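Local coordinates for eukaryotic translation initiation factor 2D (Homo sapiens, PDB 5W2F), which delivers tRNA to the P-site of the eukaryotic ribosome independently of GTP, its C-terminal part, with SWIB/MDM2 and SUI1 regions, forming this chain, at residues T97-E102 and E185-R190; R109-D114 and L132-L137; V126-N131 and Q167-G172; N173-L178 and E197-P202. All coordinates share one frame; numbering follows the deposited sequence. Where two conformers were deposited one is given.

Contact 1 of 4, residues T97-E102 and E185-R190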
loop_
_atom_site.group_PDB
_atom_site.type_symbol
_atom_site.label_atom_id
_atom_site.label_comp_id
_atom_site.label_asym_id
_atom_site.label_seq_id
_atom_site.Cartn_x
_atom_site.Cartn_y
_atom_site.Cartn_z
ATOM N N THR A 97 8.605 7.570 1.868
ATOM C CA THR A 97 9.433 8.739 2.200
ATOM C C THR A 97 10.439 8.965 1.094
ATOM O O THR A 97 11.382 8.206 0.944
ATOM C CB THR A 97 10.126 8.590 3.571
ATOM O OG1 THR A 97 9.131 8.339 4.566
ATOM C CG2 THR A 97 10.890 9.860 3.951
ATOM N N LEU A 98 10.209 10.014 0.325
ATOM C CA LEU A 98 11.121 10.415 -0.719
ATOM C C LEU A 98 12.240 11.230 -0.078
ATOM O O LEU A 98 12.013 11.931 0.913
ATOM C CB LEU A 98 10.394 11.208 -1.805
ATOM C CG LEU A 98 9.247 10.478 -2.519
ATOM C CD1 LEU A 98 8.546 11.423 -3.451
ATOM C CD2 LEU A 98 9.739 9.242 -3.257
ATOM N N PRO A 99 13.453 11.159 -0.646
ATOM C CA PRO A 99 14.551 11.947 -0.073
ATOM C C PRO A 99 14.251 13.433 0.000
ATOM O O PRO A 99 13.763 14.045 -0.961
ATOM C CB PRO A 99 15.705 11.696 -1.045
ATOM C CG PRO A 99 15.374 10.374 -1.640
ATOM C CD PRO A 99 13.895 10.402 -1.816
ATOM N N GLY A 100 14.501 13.996 1.167
ATOM C CA GLY A 100 14.347 15.416 1.361
ATOM C C GLY A 100 12.932 15.934 1.518
ATOM O O GLY A 100 12.719 17.128 1.485
ATOM N N GLN A 101 11.966 15.048 1.698
ATOM C CA GLN A 101 10.576 15.438 1.787
ATOM C C GLN A 101 9.872 14.726 2.913
ATOM O O GLN A 101 10.279 13.653 3.356
ATOM C CB GLN A 101 9.881 15.075 0.490
ATOM C CG GLN A 101 10.512 15.705 -0.719
ATOM C CD GLN A 101 9.550 15.720 -1.879
ATOM O OE1 GLN A 101 8.639 16.545 -1.931
ATOM N NE2 GLN A 101 9.711 14.777 -2.786
ATOM N N GLU A 102 8.782 15.324 3.371
ATOM C CA GLU A 102 7.980 14.709 4.393
ATOM C C GLU A 102 7.360 13.399 3.881
ATOM O O GLU A 102 7.035 13.289 2.698
ATOM C CB GLU A 102 6.874 15.651 4.860
ATOM C CG GLU A 102 7.455 16.843 5.620
ATOM C CD GLU A 102 6.460 17.695 6.377
ATOM O OE1 GLU A 102 5.588 18.288 5.753
ATOM O OE2 GLU A 102 6.602 17.791 7.614
ATOM N N GLU A 185 18.022 8.401 -7.368
ATOM C CA GLU A 185 17.521 9.721 -6.989
ATOM C C GLU A 185 16.399 9.680 -5.963
ATOM O O GLU A 185 16.449 10.424 -4.983
ATOM C CB GLU A 185 17.066 10.479 -8.213
ATOM C CG GLU A 185 18.211 10.841 -9.104
ATOM C CD GLU A 185 19.251 11.692 -8.376
ATOM O OE1 GLU A 185 18.878 12.730 -7.799
ATOM O OE2 GLU A 185 20.430 11.286 -8.342
ATOM N N TYR A 186 15.423 8.793 -6.149
ATOM C CA TYR A 186 14.306 8.706 -5.204
ATOM C C TYR A 186 14.445 7.597 -4.168
ATOM O O TYR A 186 13.604 7.503 -3.286
ATOM C CB TYR A 186 12.964 8.627 -5.950
ATOM C CG TYR A 186 12.674 9.882 -6.727
ATOM C CD1 TYR A 186 12.582 11.111 -6.071
ATOM C CD2 TYR A 186 12.472 9.864 -8.099
ATOM C CE1 TYR A 186 12.329 12.286 -6.776
ATOM C CE2 TYR A 186 12.205 11.027 -8.797
ATOM C CZ TYR A 186 12.154 12.236 -8.141
ATOM O OH TYR A 186 11.896 13.391 -8.855
ATOM N N GLN A 187 15.493 6.768 -4.270
ATOM C CA GLN A 187 15.807 5.741 -3.248
ATOM C C GLN A 187 14.647 4.786 -2.980
ATOM O O GLN A 187 14.441 4.308 -1.861
ATOM C CB GLN A 187 16.287 6.397 -1.941
ATOM C CG GLN A 187 17.618 7.119 -2.077
ATOM C CD GLN A 187 18.789 6.167 -2.213
ATOM O OE1 GLN A 187 18.938 5.238 -1.427
ATOM N NE2 GLN A 187 19.625 6.394 -3.223
ATOM N N LEU A 188 13.891 4.486 -4.029
ATOM C CA LEU A 188 12.754 3.605 -3.909
ATOM C C LEU A 188 13.218 2.137 -3.829
ATOM O O LEU A 188 14.271 1.795 -4.376
ATOM C CB LEU A 188 11.783 3.810 -5.066
ATOM C CG LEU A 188 11.077 5.161 -5.122
ATOM C CD1 LEU A 188 10.231 5.252 -6.365
ATOM C CD2 LEU A 188 10.204 5.397 -3.904
ATOM N N PRO A 189 12.433 1.266 -3.175
ATOM C CA PRO A 189 12.869 -0.133 -3.060
ATOM C C PRO A 189 12.776 -0.876 -4.394
ATOM O O PRO A 189 11.723 -0.870 -5.041
ATOM C CB PRO A 189 11.877 -0.736 -2.059
ATOM C CG PRO A 189 11.221 0.411 -1.426
ATOM C CD PRO A 189 11.181 1.494 -2.447
ATOM N N ARG A 190 13.854 -1.559 -4.755
ATOM C CA ARG A 190 13.894 -2.329 -5.974
ATOM C C ARG A 190 12.784 -3.381 -6.055
ATOM O O ARG A 190 12.275 -3.640 -7.133
ATOM C CB ARG A 190 15.276 -2.973 -6.102
ATOM C CG ARG A 190 15.452 -3.926 -7.258
ATOM C CD ARG A 190 15.173 -3.316 -8.633
ATOM N NE ARG A 190 15.379 -4.330 -9.669
ATOM C CZ ARG A 190 14.562 -5.359 -9.900
ATOM N NH1 ARG A 190 13.426 -5.511 -9.206
ATOM N NH2 ARG A 190 14.885 -6.255 -10.848
HETATM O O HOH W 1 12.639 6.580 -0.850
#
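Leu98 and Pro99 lean on Tyr186, Gln187 and Leu188. The contact joins a type II beta turn, Leu98 to Gln101, to the end of helix 175-185 in the SUI1 region. The turn links strands 91-96 and 104-107 of the other sheet and is closed by a bond from Gln101 N to Leu98 O. Gln187 leaves the helix with a positive phi of 56°.

Apolar packing carries the inner side. Leu98 CD2 lies 3.9 Å from Leu188 CD2, and the two buried side chains slant across each other. The same Leu98 methyl is 4.2 Å from Tyr186 CB, at the root of that side chain. On the more exposed side, Pro99 CG sits 4.0 Å from Gln187 CG in one of the glutamine's two conformers. There the Gln187 chain bends away, and its NE2 donates to Glu184 O.

Carbonyl oxygens also meet the proline ring. Pro99 CG is 3.5 Å from Glu185 O, and Pro99 CD is 3.3 Å from Tyr186 O. Glu185 is the last helical residue and Tyr186 the one after it.

The polar link runs through one water molecule. It lies between Thr97 O, at 2.7 Å, and Tyr186 O, at 2.8 Å, in place to bond both.

Contact 2 of 4, residues R109-D114 and L132-L137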
loop_
_atom_site.group_PDB
_atom_site.type_symbol
_atom_site.label_atom_id
_atom_site.label_comp_id
_atom_site.label_asym_id
_atom_site.label_seq_id
_atom_site.Cartn_x
_atom_site.Cartn_y
_atom_site.Cartn_z
ATOM N N ARG A 109 -3.366 -1.200 -1.380
ATOM C CA ARG A 109 -2.258 -2.127 -1.410
ATOM C C ARG A 109 -1.130 -1.518 -2.212
ATOM O O ARG A 109 -1.350 -0.727 -3.139
ATOM C CB ARG A 109 -2.697 -3.468 -1.993
ATOM C CG ARG A 109 -3.803 -4.095 -1.156
ATOM C CD ARG A 109 -3.859 -5.604 -1.267
ATOM N NE ARG A 109 -4.891 -6.132 -0.378
ATOM C CZ ARG A 109 -4.788 -6.248 0.952
ATOM N NH1 ARG A 109 -3.682 -5.887 1.612
ATOM N NH2 ARG A 109 -5.813 -6.740 1.634
ATOM N N ILE A 110 0.088 -1.866 -1.820
ATOM C CA ILE A 110 1.269 -1.419 -2.526
ATOM C C ILE A 110 1.177 -2.098 -3.916
ATOM O O ILE A 110 0.872 -3.297 -4.012
ATOM C CB ILE A 110 2.579 -1.796 -1.774
ATOM C CG1 ILE A 110 2.587 -1.220 -0.337
ATOM C CG2 ILE A 110 3.795 -1.271 -2.530
ATOM C CD1 ILE A 110 3.536 -1.889 0.632
ATOM N N CYS A 111 1.331 -1.289 -4.960
ATOM C CA CYS A 111 1.418 -1.763 -6.338
ATOM C C CYS A 111 2.788 -1.338 -6.849
ATOM O O CYS A 111 3.303 -0.309 -6.439
ATOM C CB CYS A 111 0.334 -1.112 -7.203
ATOM S SG CYS A 111 0.287 0.703 -7.168
ATOM N N PRO A 112 3.371 -2.122 -7.753
ATOM C CA PRO A 112 4.680 -1.783 -8.261
ATOM C C PRO A 112 4.643 -0.671 -9.287
ATOM O O PRO A 112 3.636 -0.502 -9.997
ATOM C CB PRO A 112 5.132 -3.071 -8.936
ATOM C CG PRO A 112 3.847 -3.699 -9.402
ATOM C CD PRO A 112 2.856 -3.371 -8.339
ATOM N N ILE A 113 5.755 0.055 -9.383
ATOM C CA ILE A 113 5.995 0.866 -10.590
ATOM C C ILE A 113 6.348 -0.111 -11.711
ATOM O O ILE A 113 7.177 -1.006 -11.512
ATOM C CB ILE A 113 7.128 1.861 -10.384
ATOM C CG1 ILE A 113 6.706 2.905 -9.362
ATOM C CG2 ILE A 113 7.507 2.513 -11.705
ATOM C CD1 ILE A 113 7.820 3.793 -8.863
ATOM N N ASP A 114 5.674 0.026 -12.847
ATOM C CA ASP A 114 5.922 -0.819 -14.007
ATOM C C ASP A 114 6.594 0.004 -15.085
ATOM O O ASP A 114 6.068 1.032 -15.508
ATOM C CB ASP A 114 4.624 -1.417 -14.586
ATOM C CG ASP A 114 3.807 -2.166 -13.571
ATOM O OD1 ASP A 114 4.363 -3.014 -12.850
ATOM O OD2 ASP A 114 2.589 -1.873 -13.485
ATOM N N LEU A 132 3.641 5.841 -11.040
ATOM C CA LEU A 132 4.499 6.802 -10.374
ATOM C C LEU A 132 3.761 7.481 -9.228
ATOM O O LEU A 132 4.352 7.726 -8.174
ATOM C CB LEU A 132 5.010 7.849 -11.362
ATOM C CG LEU A 132 6.021 7.314 -12.381
ATOM C CD1 LEU A 132 6.169 8.297 -13.536
ATOM C CD2 LEU A 132 7.364 7.046 -11.731
ATOM N N GLU A 133 2.478 7.790 -9.422
ATOM C CA GLU A 133 1.722 8.519 -8.412
ATOM C C GLU A 133 1.542 7.686 -7.140
ATOM O O GLU A 133 1.379 8.239 -6.067
ATOM C CB GLU A 133 0.369 8.974 -8.978
ATOM C CG GLU A 133 0.499 9.940 -10.182
ATOM C CD GLU A 133 -0.687 9.929 -11.206
ATOM O OE1 GLU A 133 -1.069 8.883 -11.793
ATOM O OE2 GLU A 133 -1.251 10.999 -11.465
ATOM N N ALA A 134 1.599 6.362 -7.247
ATOM C CA ALA A 134 1.509 5.485 -6.069
ATOM C C ALA A 134 2.661 5.691 -5.101
ATOM O O ALA A 134 2.574 5.313 -3.929
ATOM C CB ALA A 134 1.442 4.030 -6.498
ATOM N N TYR A 135 3.745 6.285 -5.599
ATOM C CA TYR A 135 4.944 6.578 -4.808
ATOM C C TYR A 135 5.142 8.070 -4.599
ATOM O O TYR A 135 6.216 8.503 -4.157
ATOM C CB TYR A 135 6.182 5.915 -5.432
ATOM C CG TYR A 135 6.030 4.430 -5.362
ATOM C CD1 TYR A 135 5.254 3.742 -6.289
ATOM C CD2 TYR A 135 6.617 3.696 -4.335
ATOM C CE1 TYR A 135 5.038 2.375 -6.171
ATOM C CE2 TYR A 135 6.409 2.335 -4.237
ATOM C CZ TYR A 135 5.625 1.676 -5.152
ATOM O OH TYR A 135 5.438 0.326 -5.026
ATOM N N GLY A 136 4.088 8.855 -4.834
ATOM C CA GLY A 136 4.162 10.283 -4.631
ATOM C C GLY A 136 4.950 11.066 -5.645
ATOM O O GLY A 136 5.330 12.208 -5.375
ATOM N N LEU A 137 5.134 10.488 -6.829
ATOM C CA LEU A 137 5.873 11.147 -7.892
ATOM C C LEU A 137 4.891 11.708 -8.923
ATOM O O LEU A 137 3.928 11.066 -9.288
ATOM C CB LEU A 137 6.828 10.165 -8.566
ATOM C CG LEU A 137 7.937 9.633 -7.660
ATOM C CD1 LEU A 137 8.711 8.543 -8.372
ATOM C CD2 LEU A 137 8.878 10.744 -7.199
#
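Tyr135 OH donates to Cys111 O over a short 2.6 Å. The hydroxyl stands above the carbonyl plane, 39° out of it, while the oxygen itself lies at the ring edge. Ile110 CG2 touches the same hydroxyl at 3.4 Å, its side chain at about a right angle to the tyrosine. Tyr135 sits in a turn where Leu132 O takes two backbone bonds, from Tyr135 N at 3.0 Å and Leu137 N at 3.2 Å.

This contact lies in the SUI1 region. It ties the lead-in and start of strand 113-121 to the short 3-10 turn that follows strand 124-130. Ile113 points toward the 132-137 segment and slants across the tyrosine. Its CG1 is 3.5 Å from Tyr135 CD1, and its CD1 reaches the same ring carbon at 3.6 Å. Farther in, Ile113 CD1 meets Leu132 CD2 at 4.4 Å. Both residues also pack on Leu182 of helix 175-185.

At the outer side, in one of two conformers, Cys111 SG is placed between the backbone N and the carbonyl carbon, chi1 54°. In that conformer it rests 3.6 Å from Ala134 CB. Ala134 O in turn accepts from Tyr94 OH.

Contact 3 of 4, residues V126-N131 and Q167-G172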
loop_
_atom_site.group_PDB
_atom_site.type_symbol
_atom_site.label_atom_id
_atom_site.label_comp_id
_atom_site.label_asym_id
_atom_site.label_seq_id
_atom_site.Cartn_x
_atom_site.Cartn_y
_atom_site.Cartn_z
ATOM N N VAL A 126 9.422 2.577 -27.435
ATOM C CA VAL A 126 9.139 3.541 -26.389
ATOM C C VAL A 126 9.200 2.870 -25.028
ATOM O O VAL A 126 9.086 1.652 -24.919
ATOM C CB VAL A 126 7.760 4.206 -26.560
ATOM C CG1 VAL A 126 7.740 5.018 -27.847
ATOM C CG2 VAL A 126 6.618 3.191 -26.478
ATOM N N THR A 127 9.402 3.692 -24.010
ATOM C CA THR A 127 9.447 3.267 -22.612
ATOM C C THR A 127 8.229 3.840 -21.913
ATOM O O THR A 127 7.958 5.043 -22.019
ATOM C CB THR A 127 10.742 3.753 -21.948
ATOM O OG1 THR A 127 11.862 3.301 -22.710
ATOM C CG2 THR A 127 10.878 3.241 -20.541
ATOM N N VAL A 128 7.465 2.976 -21.243
ATOM C CA VAL A 128 6.210 3.366 -20.606
ATOM C C VAL A 128 6.294 3.089 -19.109
ATOM O O VAL A 128 6.666 1.986 -18.704
ATOM C CB VAL A 128 5.029 2.617 -21.240
ATOM C CG1 VAL A 128 3.719 3.013 -20.578
ATOM C CG2 VAL A 128 5.012 2.811 -22.772
ATOM N N VAL A 129 5.951 4.099 -18.306
ATOM C CA VAL A 129 6.124 4.048 -16.853
ATOM C C VAL A 129 4.797 4.297 -16.162
ATOM O O VAL A 129 4.227 5.391 -16.290
ATOM C CB VAL A 129 7.176 5.059 -16.368
ATOM C CG1 VAL A 129 7.490 4.821 -14.886
ATOM C CG2 VAL A 129 8.438 4.984 -17.231
ATOM N N ARG A 130 4.311 3.271 -15.451
ATOM C CA ARG A 130 3.024 3.278 -14.766
ATOM C C ARG A 130 3.231 3.257 -13.246
ATOM O O ARG A 130 4.182 2.664 -12.759
ATOM C CB ARG A 130 2.269 1.980 -15.186
ATOM C CG ARG A 130 0.948 1.715 -14.484
ATOM C CD ARG A 130 0.351 0.403 -14.947
ATOM N NE ARG A 130 -0.083 0.483 -16.348
ATOM C CZ ARG A 130 -1.320 0.699 -16.776
ATOM N NH1 ARG A 130 -2.330 0.831 -15.938
ATOM N NH2 ARG A 130 -1.545 0.794 -18.072
ATOM N N ASN A 131 2.297 3.889 -12.532
ATOM C CA ASN A 131 2.186 3.901 -11.069
ATOM C C ASN A 131 3.140 4.827 -10.347
ATOM O O ASN A 131 3.366 4.683 -9.150
ATOM C CB ASN A 131 2.219 2.490 -10.463
ATOM C CG ASN A 131 0.964 1.735 -10.722
ATOM O OD1 ASN A 131 -0.136 2.313 -10.784
ATOM N ND2 ASN A 131 1.097 0.427 -10.830
ATOM N N GLN A 167 0.476 7.838 -17.007
ATOM C CA GLN A 167 1.752 7.199 -17.295
ATOM C C GLN A 167 2.647 8.161 -18.075
ATOM O O GLN A 167 2.173 9.098 -18.740
ATOM C CB GLN A 167 1.558 5.908 -18.093
ATOM C CG GLN A 167 0.909 6.100 -19.450
ATOM C CD GLN A 167 0.666 4.777 -20.119
ATOM O OE1 GLN A 167 0.553 3.751 -19.455
ATOM N NE2 GLN A 167 0.526 4.798 -21.406
ATOM N N VAL A 168 3.949 7.945 -17.960
ATOM C CA VAL A 168 4.937 8.662 -18.729
ATOM C C VAL A 168 5.408 7.768 -19.863
ATOM O O VAL A 168 5.732 6.607 -19.644
ATOM C CB VAL A 168 6.124 9.072 -17.855
ATOM C CG1 VAL A 168 7.220 9.748 -18.663
ATOM C CG2 VAL A 168 5.655 9.953 -16.708
ATOM N N GLN A 169 5.464 8.328 -21.065
ATOM C CA GLN A 169 6.086 7.675 -22.199
ATOM C C GLN A 169 7.323 8.439 -22.597
ATOM O O GLN A 169 7.284 9.679 -22.700
ATOM C CB GLN A 169 5.100 7.598 -23.336
ATOM C CG GLN A 169 3.968 6.644 -23.050
ATOM C CD GLN A 169 3.111 6.379 -24.278
ATOM O OE1 GLN A 169 2.933 7.269 -25.124
ATOM N NE2 GLN A 169 2.568 5.160 -24.384
ATOM N N ILE A 170 8.398 7.709 -22.859
ATOM C CA ILE A 170 9.627 8.315 -23.342
ATOM C C ILE A 170 10.016 7.623 -24.651
ATOM O O ILE A 170 10.002 6.407 -24.724
ATOM C CB ILE A 170 10.801 8.190 -22.344
ATOM C CG1 ILE A 170 10.362 8.510 -20.905
ATOM C CG2 ILE A 170 11.960 9.078 -22.801
ATOM C CD1 ILE A 170 9.993 7.258 -20.098
ATOM N N GLN A 171 10.345 8.410 -25.678
ATOM C CA GLN A 171 10.809 7.811 -26.925
ATOM C C GLN A 171 12.107 7.032 -26.674
ATOM O O GLN A 171 12.978 7.465 -25.915
ATOM C CB GLN A 171 11.032 8.899 -27.973
ATOM C CG GLN A 171 9.756 9.526 -28.483
ATOM C CD GLN A 171 8.817 8.546 -29.172
ATOM O OE1 GLN A 171 7.608 8.544 -28.913
ATOM N NE2 GLN A 171 9.363 7.720 -30.055
ATOM N N GLY A 172 12.196 5.859 -27.293
ATOM C CA GLY A 172 13.380 5.039 -27.221
ATOM C C GLY A 172 13.404 4.115 -26.011
ATOM O O GLY A 172 12.413 3.968 -25.302
HETATM O O HOH W 2 0.474 1.223 -20.292
#
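Thr127 and Ile170 form a hydrogen-bonded antiparallel pair. Thr127 N to Ile170 O is 2.9 Å and nearly straight, 171° at the hydrogen. Ile170 N returns a bond to Thr127 O. Val129 and Val168 repeat the pattern, with Val129 N to Val168 O at 2.9 Å. All four donors lie in the planes of their acceptor carbonyls.

The tightly packed face holds Thr127, Val129, Val168 and Ile170. Val129 CG2 lies 4.0 Å from Ile170 CD1, and the two side chains slant across each other. Val168 and Ile170 continue onto helix 139-150. Just past the end of strand 166-171, Gly172 O accepts from Thr127 OG1 at 2.7 Å. This OG1 is anti to the carbonyl carbon, chi1 -55°, and also bonds to Gln174 N.

The other face, with Val128 and Gln169, is more open and more polar. Val128 CG2 runs beside the Gln169 amide, 3.8 Å from NE2, whose partner oxygen OE1 binds Arg120. Val128 CG1 touches Gln167 OE1 at 3.4 Å. One water donates to that oxygen at 2.7 Å and accepts from Arg130 NH2 at 3.0 Å, at the edge of the guanidinium. Arg130 NH2 also bonds Pro160 O. The guanidinium and the Gln167 amide stand 90° apart.

This is a neighbouring strand pair of the mixed sheet in the SUI1 fold, with helices packed against its apolar face.

Contact 4 of 4, residues N173-L178 and E197-P202. With FMT (formic acid), chain C; FMT (formic acid), chain D.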
loop_
_atom_site.group_PDB
_atom_site.type_symbol
_atom_site.label_atom_id
_atom_site.label_comp_id
_atom_site.label_asym_id
_atom_site.label_seq_id
_atom_site.Cartn_x
_atom_site.Cartn_y
_atom_site.Cartn_z
ATOM N N ASN A 173 14.561 3.488 -25.817
ATOM C CA ASN A 173 14.786 2.500 -24.768
ATOM C C ASN A 173 15.506 3.172 -23.625
ATOM O O ASN A 173 16.722 3.399 -23.679
ATOM C CB ASN A 173 15.572 1.337 -25.330
ATOM C CG ASN A 173 15.771 0.218 -24.325
ATOM O OD1 ASN A 173 15.656 0.432 -23.112
ATOM N ND2 ASN A 173 16.090 -0.980 -24.823
ATOM N N GLN A 174 14.741 3.506 -22.582
ATOM C CA GLN A 174 15.235 4.380 -21.521
ATOM C C GLN A 174 15.193 3.737 -20.152
ATOM O O GLN A 174 15.295 4.439 -19.137
ATOM C CB GLN A 174 14.440 5.691 -21.506
ATOM C CG GLN A 174 14.322 6.352 -22.875
ATOM C CD GLN A 174 15.650 6.762 -23.501
ATOM O OE1 GLN A 174 16.707 6.767 -22.857
ATOM N NE2 GLN A 174 15.587 7.138 -24.775
ATOM N N VAL A 175 15.050 2.409 -20.115
ATOM C CA VAL A 175 14.843 1.707 -18.844
ATOM C C VAL A 175 15.963 1.998 -17.835
ATOM O O VAL A 175 15.699 2.216 -16.645
ATOM C CB VAL A 175 14.685 0.202 -19.069
ATOM C CG1 VAL A 175 14.448 -0.535 -17.752
ATOM C CG2 VAL A 175 13.582 -0.109 -20.072
ATOM N N HIS A 176 17.198 2.023 -18.317
ATOM C CA HIS A 176 18.346 2.309 -17.448
ATOM C C HIS A 176 18.275 3.672 -16.781
ATOM O O HIS A 176 18.684 3.828 -15.635
ATOM C CB HIS A 176 19.658 2.114 -18.200
ATOM C CG HIS A 176 19.788 2.942 -19.440
ATOM N ND1 HIS A 176 19.014 2.720 -20.562
ATOM C CD2 HIS A 176 20.606 3.985 -19.741
ATOM C CE1 HIS A 176 19.347 3.598 -21.498
ATOM N NE2 HIS A 176 20.330 4.358 -21.034
ATOM N N HIS A 177 17.706 4.650 -17.468
ATOM C CA HIS A 177 17.528 5.966 -16.870
ATOM C C HIS A 177 16.465 5.960 -15.772
ATOM O O HIS A 177 16.576 6.718 -14.800
ATOM C CB HIS A 177 17.188 7.000 -17.938
ATOM C CG HIS A 177 18.300 7.245 -18.907
ATOM N ND1 HIS A 177 19.550 7.692 -18.525
ATOM C CD2 HIS A 177 18.344 7.101 -20.252
ATOM C CE1 HIS A 177 20.310 7.820 -19.600
ATOM N NE2 HIS A 177 19.597 7.486 -20.663
ATOM N N LEU A 178 15.432 5.135 -15.930
ATOM C CA LEU A 178 14.467 4.959 -14.841
ATOM C C LEU A 178 15.105 4.281 -13.636
ATOM O O LEU A 178 14.736 4.574 -12.504
ATOM C CB LEU A 178 13.231 4.163 -15.267
ATOM C CG LEU A 178 12.117 4.938 -15.938
ATOM C CD1 LEU A 178 11.526 5.964 -14.976
ATOM C CD2 LEU A 178 12.570 5.590 -17.234
ATOM N N GLU A 197 14.855 -5.210 -15.108
ATOM C CA GLU A 197 15.582 -6.350 -15.662
ATOM C C GLU A 197 15.632 -6.392 -17.200
ATOM O O GLU A 197 16.405 -7.165 -17.777
ATOM C CB GLU A 197 14.975 -7.656 -15.153
ATOM C CG GLU A 197 13.593 -8.027 -15.706
ATOM C CD GLU A 197 12.408 -7.269 -15.093
ATOM O OE1 GLU A 197 12.562 -6.438 -14.165
ATOM O OE2 GLU A 197 11.272 -7.544 -15.528
ATOM N N LYS A 198 14.831 -5.547 -17.865
ATOM C CA LYS A 198 14.806 -5.484 -19.312
ATOM C C LYS A 198 15.682 -4.357 -19.834
ATOM O O LYS A 198 15.686 -4.101 -21.043
ATOM C CB LYS A 198 13.383 -5.312 -19.866
ATOM C CG LYS A 198 12.270 -6.134 -19.263
ATOM C CD LYS A 198 12.401 -7.592 -19.549
ATOM C CE LYS A 198 11.209 -8.342 -18.959
ATOM N NZ LYS A 198 11.364 -9.805 -19.063
ATOM N N ALA A 199 16.409 -3.659 -18.955
ATOM C CA ALA A 199 17.270 -2.570 -19.406
ATOM C C ALA A 199 18.398 -3.048 -20.298
ATOM O O ALA A 199 18.847 -4.196 -20.194
ATOM C CB ALA A 199 17.879 -1.833 -18.225
ATOM N N LEU A 200 18.922 -2.133 -21.095
ATOM C CA LEU A 200 20.072 -2.454 -21.931
ATOM C C LEU A 200 21.318 -2.848 -21.140
ATOM O O LEU A 200 22.083 -3.692 -21.584
ATOM C CB LEU A 200 20.427 -1.272 -22.810
ATOM C CG LEU A 200 19.439 -0.972 -23.916
ATOM C CD1 LEU A 200 19.615 0.451 -24.461
ATOM C CD2 LEU A 200 19.536 -2.003 -25.015
ATOM N N LYS A 201 21.507 -2.212 -19.998
ATOM C CA LYS A 201 22.742 -2.335 -19.232
ATOM C C LYS A 201 22.428 -2.091 -17.781
ATOM O O LYS A 201 21.489 -1.354 -17.512
ATOM C CB LYS A 201 23.765 -1.299 -19.708
ATOM C CG LYS A 201 23.218 0.121 -19.852
ATOM C CD LYS A 201 24.149 1.031 -20.646
ATOM C CE LYS A 201 23.402 2.243 -21.187
ATOM N NZ LYS A 201 24.267 3.166 -21.963
ATOM N N PRO A 202 23.226 -2.682 -16.846
ATOM C CA PRO A 202 23.066 -2.390 -15.407
ATOM C C PRO A 202 23.331 -0.921 -15.062
ATOM O O PRO A 202 23.956 -0.218 -15.863
ATOM C CB PRO A 202 24.112 -3.282 -14.728
ATOM C CG PRO A 202 24.501 -4.313 -15.734
ATOM C CD PRO A 202 24.208 -3.759 -17.095
HETATM C C FMT C . 21.485 7.127 -15.862
HETATM O O1 FMT C . 22.331 7.397 -15.016
HETATM O O2 FMT C . 20.609 8.073 -16.177
HETATM C C FMT D . 16.887 -0.924 -28.888
HETATM O O1 FMT D . 16.669 -0.815 -27.704
HETATM O O2 FMT D . 16.280 -1.915 -29.514
HETATM O O HOH W 3 17.547 0.355 -21.176
#
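Lys201 CE lies over one face of the His176 imidazole in a CH-pi contact, 3.9 Å from the ring centroid and 25° off the normal. It sits toward the rim, with CD2 the nearest ring atom at 3.6 Å. Lys201 NZ stays 4.2 Å from His176 NE2. A nearby ammonium could disfavour a positive charge on the imidazole. The lysine chain is extended beyond CG, which lets it run out to the ring. His177 lies on the opposite face, its CG offset toward the rim.

Two smaller packings flank this pair. Val175 CG1 is 3.7 Å from Ala199 CB. Leu200 CG lies 3.5 Å from Asn173 ND2, and the two side chains slant past each other. Asn173 CG is anti to the backbone N, chi1 -176°, which places it against Leu200 CD1.

The contact fastens the C-terminal tail to the first turn of helix 175-185 in the SUI1 region. Gln174 is the N-cap residue, and its O accepts from Leu178 N. Val175 turns inward and packs also on Ile115 and Leu117 of strand 113-121.

A water ties the two parts together. It donates to Asn173 OD1 at 2.7 Å, accepts from Leu200 N at 2.8 Å, and is hydrogen-bonded to His176 ND1.

Two formic acid molecules, probably from the crystallisation liquor, are bound at this surface contact. One accepts from Asn173 ND2 and also bonds Lys125 NZ. O2 of the other accepts from His177 ND1 at 2.6 Å, in the plane of the ring, and this molecule is also bonded by Arg149 NE.

Contacts 2 and 3 lie in the SUI1 region, contact 4 fastens the C-terminal tail to its helix 175-185, and contact 1 joins it to the sheet of strands 91-96 and 104-107. Along the chain contact 1 spans contacts 2 and 3, and its segments alternate with those of contact 4. Contacts 1 and 2, centres about 12 Å apart, meet at Leu188 with Ile113 and Leu98 with Leu137. Contacts 2 and 3, centres about 14 Å apart, share neighbouring strands 113-121 and 124-130; their segments alternate. Contact 4 follows contact 3, centres about 12 Å apart. Helix 175-185 begins at contact 4 and ends at contact 1, centres about 20 Å apart, connecting tail and junction.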